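Local structure of probable glutamine-binding lipoprotein GlnH (GLNBP) (Mycobacterium tuberculosis, 6H20) at residues 53-58 against 115-120. The protein is a solute-binding lipoprotein that binds amino acids such as aspartate, asparagine and glutamate and probably helps regulate protein kinase G activity and glutamate metabolism in mycobacteria. Numbering follows the deposited sequence.
Sequences LIVGLD and VDIVVK
Strand 53-57 runs parallel to 115-120, bridged at Val55-Ile117 and Gly56-Val118: Gly56 N gives a nearly straight hydrogen bond to Ile117 O (2.8 Å), and Gly56 O takes Val119 N almost along its C=O axis. Before the paired part, the carboxylate of Asp116 takes the place of a backbone carbonyl as acceptor. Its OD2 accepts Ile54 N on the anti lone pair, almost dead straight at 174°, while Ile54 O receives Asp116 N and, weakly, Ile117 N. OD1 makes a salt bridge with Arg50. On the face carrying Val55, that residue and Ile117 lie side by side, CG2 to CG1 at 4.1 Å; Ile117 CD1 reaches back to Leu53 CD2, the two side chains crossing at about a right angle. On the other face Gly56, lacking a side chain, lets Val115 CG1 come within 3.9 Å of its CA, and Gly56 CA lies just 4.4 Å from Val118 CA. Lys120 stretches its chain past Leu57 CA and bends only at chi4 (-40°), bringing NZ across Asp58 to a salt bridge with OD2 at 3.1 Å, its hydrogen bond weak; Asp58 OD1 is held by Gly60 N. Asp58 probably partly neutralises that ammonium. Lys120 belongs to the asparagine pocket and touches the ligand, though its side chain stays about 5 Å from it: parallel strands ending at the ligand cleft, as in the periplasmic binding protein fold of family 3 solute-binding proteins.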
loop_
_atom_site.group_PDB
_atom_site.type_symbol
_atom_site.label_atom_id
_atom_site.label_comp_id
_atom_site.label_asym_id
_atom_site.label_seq_id
_atom_site.Cartn_x
_atom_site.Cartn_y
_atom_site.Cartn_z
ATOM N N LEU A 53 14.983 -1.546 -13.171
ATOM C CA LEU A 53 14.574 -1.524 -11.773
ATOM C C LEU A 53 13.583 -2.657 -11.535
ATOM O O LEU A 53 12.612 -2.800 -12.287
ATOM C CB LEU A 53 13.897 -0.185 -11.475
ATOM C CG LEU A 53 13.358 0.060 -10.065
ATOM C CD1 LEU A 53 14.529 0.223 -9.093
ATOM C CD2 LEU A 53 12.449 1.296 -10.022
ATOM N N ILE A 54 13.836 -3.472 -10.512
ATOM C CA ILE A 54 12.963 -4.600 -10.184
ATOM C C ILE A 54 12.058 -4.176 -9.036
ATOM O O ILE A 54 12.535 -3.839 -7.944
ATOM C CB ILE A 54 13.768 -5.860 -9.840
ATOM C CG1 ILE A 54 14.677 -6.226 -11.018
ATOM C CG2 ILE A 54 12.827 -7.011 -9.484
ATOM C CD1 ILE A 54 15.710 -7.293 -10.700
ATOM N N VAL A 55 10.747 -4.184 -9.299
ATOM C CA VAL A 55 9.742 -3.577 -8.434
ATOM C C VAL A 55 8.803 -4.665 -7.939
ATOM O O VAL A 55 8.212 -5.389 -8.744
ATOM C CB VAL A 55 8.942 -2.512 -9.203
ATOM C CG1 VAL A 55 7.856 -1.893 -8.314
ATOM C CG2 VAL A 55 9.868 -1.431 -9.747
ATOM N N GLY A 56 8.620 -4.734 -6.621
ATOM C CA GLY A 56 7.680 -5.675 -6.033
ATOM C C GLY A 56 6.311 -5.044 -5.879
ATOM O O GLY A 56 6.179 -3.950 -5.319
ATOM N N LEU A 57 5.296 -5.735 -6.386
ATOM C CA LEU A 57 3.900 -5.299 -6.301
ATOM C C LEU A 57 3.044 -6.482 -6.734
ATOM O O LEU A 57 3.539 -7.606 -6.847
ATOM C CB LEU A 57 3.650 -4.024 -7.113
ATOM C CG LEU A 57 4.217 -3.873 -8.529
ATOM C CD1 LEU A 57 3.629 -4.896 -9.511
ATOM C CD2 LEU A 57 3.984 -2.440 -9.021
ATOM N N ASP A 58 1.759 -6.247 -6.983
ATOM C CA ASP A 58 0.899 -7.346 -7.432
ATOM C C ASP A 58 -0.087 -6.821 -8.464
ATOM O O ASP A 58 0.036 -5.694 -8.954
ATOM C CB ASP A 58 0.207 -8.044 -6.252
ATOM C CG ASP A 58 -0.955 -7.232 -5.667
ATOM O OD1 ASP A 58 -1.261 -6.120 -6.139
ATOM O OD2 ASP A 58 -1.572 -7.732 -4.714
ATOM N N VAL A 115 13.943 -7.874 -4.773
ATOM C CA VAL A 115 13.518 -6.715 -5.544
ATOM C C VAL A 115 14.359 -5.539 -5.081
ATOM O O VAL A 115 14.914 -5.542 -3.981
ATOM C CB VAL A 115 12.021 -6.381 -5.345
ATOM C CG1 VAL A 115 11.137 -7.535 -5.807
ATOM C CG2 VAL A 115 11.730 -6.046 -3.885
ATOM N N ASP A 116 14.444 -4.516 -5.934
ATOM C CA ASP A 116 15.096 -3.284 -5.502
ATOM C C ASP A 116 14.186 -2.488 -4.570
ATOM O O ASP A 116 14.641 -1.953 -3.549
ATOM C CB ASP A 116 15.465 -2.421 -6.709
ATOM C CG ASP A 116 16.438 -3.104 -7.659
ATOM O OD1 ASP A 116 17.526 -3.533 -7.208
ATOM O OD2 ASP A 116 16.134 -3.186 -8.871
ATOM N N ILE A 117 12.909 -2.370 -4.923
ATOM C CA ILE A 117 11.950 -1.611 -4.132
ATOM C C ILE A 117 10.615 -2.337 -4.151
ATOM O O ILE A 117 10.318 -3.112 -5.068
ATOM C CB ILE A 117 11.760 -0.157 -4.631
ATOM C CG1 ILE A 117 11.166 -0.127 -6.045
ATOM C CG2 ILE A 117 13.092 0.605 -4.580
ATOM C CD1 ILE A 117 10.906 1.288 -6.575
ATOM N N VAL A 118 9.822 -2.105 -3.110
ATOM C CA VAL A 118 8.411 -2.494 -3.081
ATOM C C VAL A 118 7.605 -1.207 -3.151
ATOM O O VAL A 118 7.807 -0.298 -2.338
ATOM C CB VAL A 118 8.065 -3.276 -1.805
ATOM C CG1 VAL A 118 6.547 -3.415 -1.643
ATOM C CG2 VAL A 118 8.715 -4.662 -1.823
ATOM N N VAL A 119 6.727 -1.105 -4.137
ATOM C CA VAL A 119 5.755 -0.014 -4.215
ATOM C C VAL A 119 4.407 -0.716 -4.272
ATOM O O VAL A 119 3.928 -1.107 -5.345
ATOM C CB VAL A 119 5.966 0.913 -5.415
ATOM C CG1 VAL A 119 5.118 2.180 -5.255
ATOM C CG2 VAL A 119 7.448 1.301 -5.564
ATOM N N LYS A 120 3.836 -0.963 -3.095
ATOM C CA LYS A 120 2.612 -1.753 -2.989
ATOM C C LYS A 120 1.898 -1.350 -1.715
ATOM O O LYS A 120 1.923 -2.083 -0.717
ATOM C CB LYS A 120 2.927 -3.255 -2.994
ATOM C CG LYS A 120 1.662 -4.099 -3.199
ATOM C CD LYS A 120 1.837 -5.509 -2.665
ATOM C CE LYS A 120 0.584 -6.368 -2.850
ATOM N NZ LYS A 120 -0.704 -5.664 -2.594
#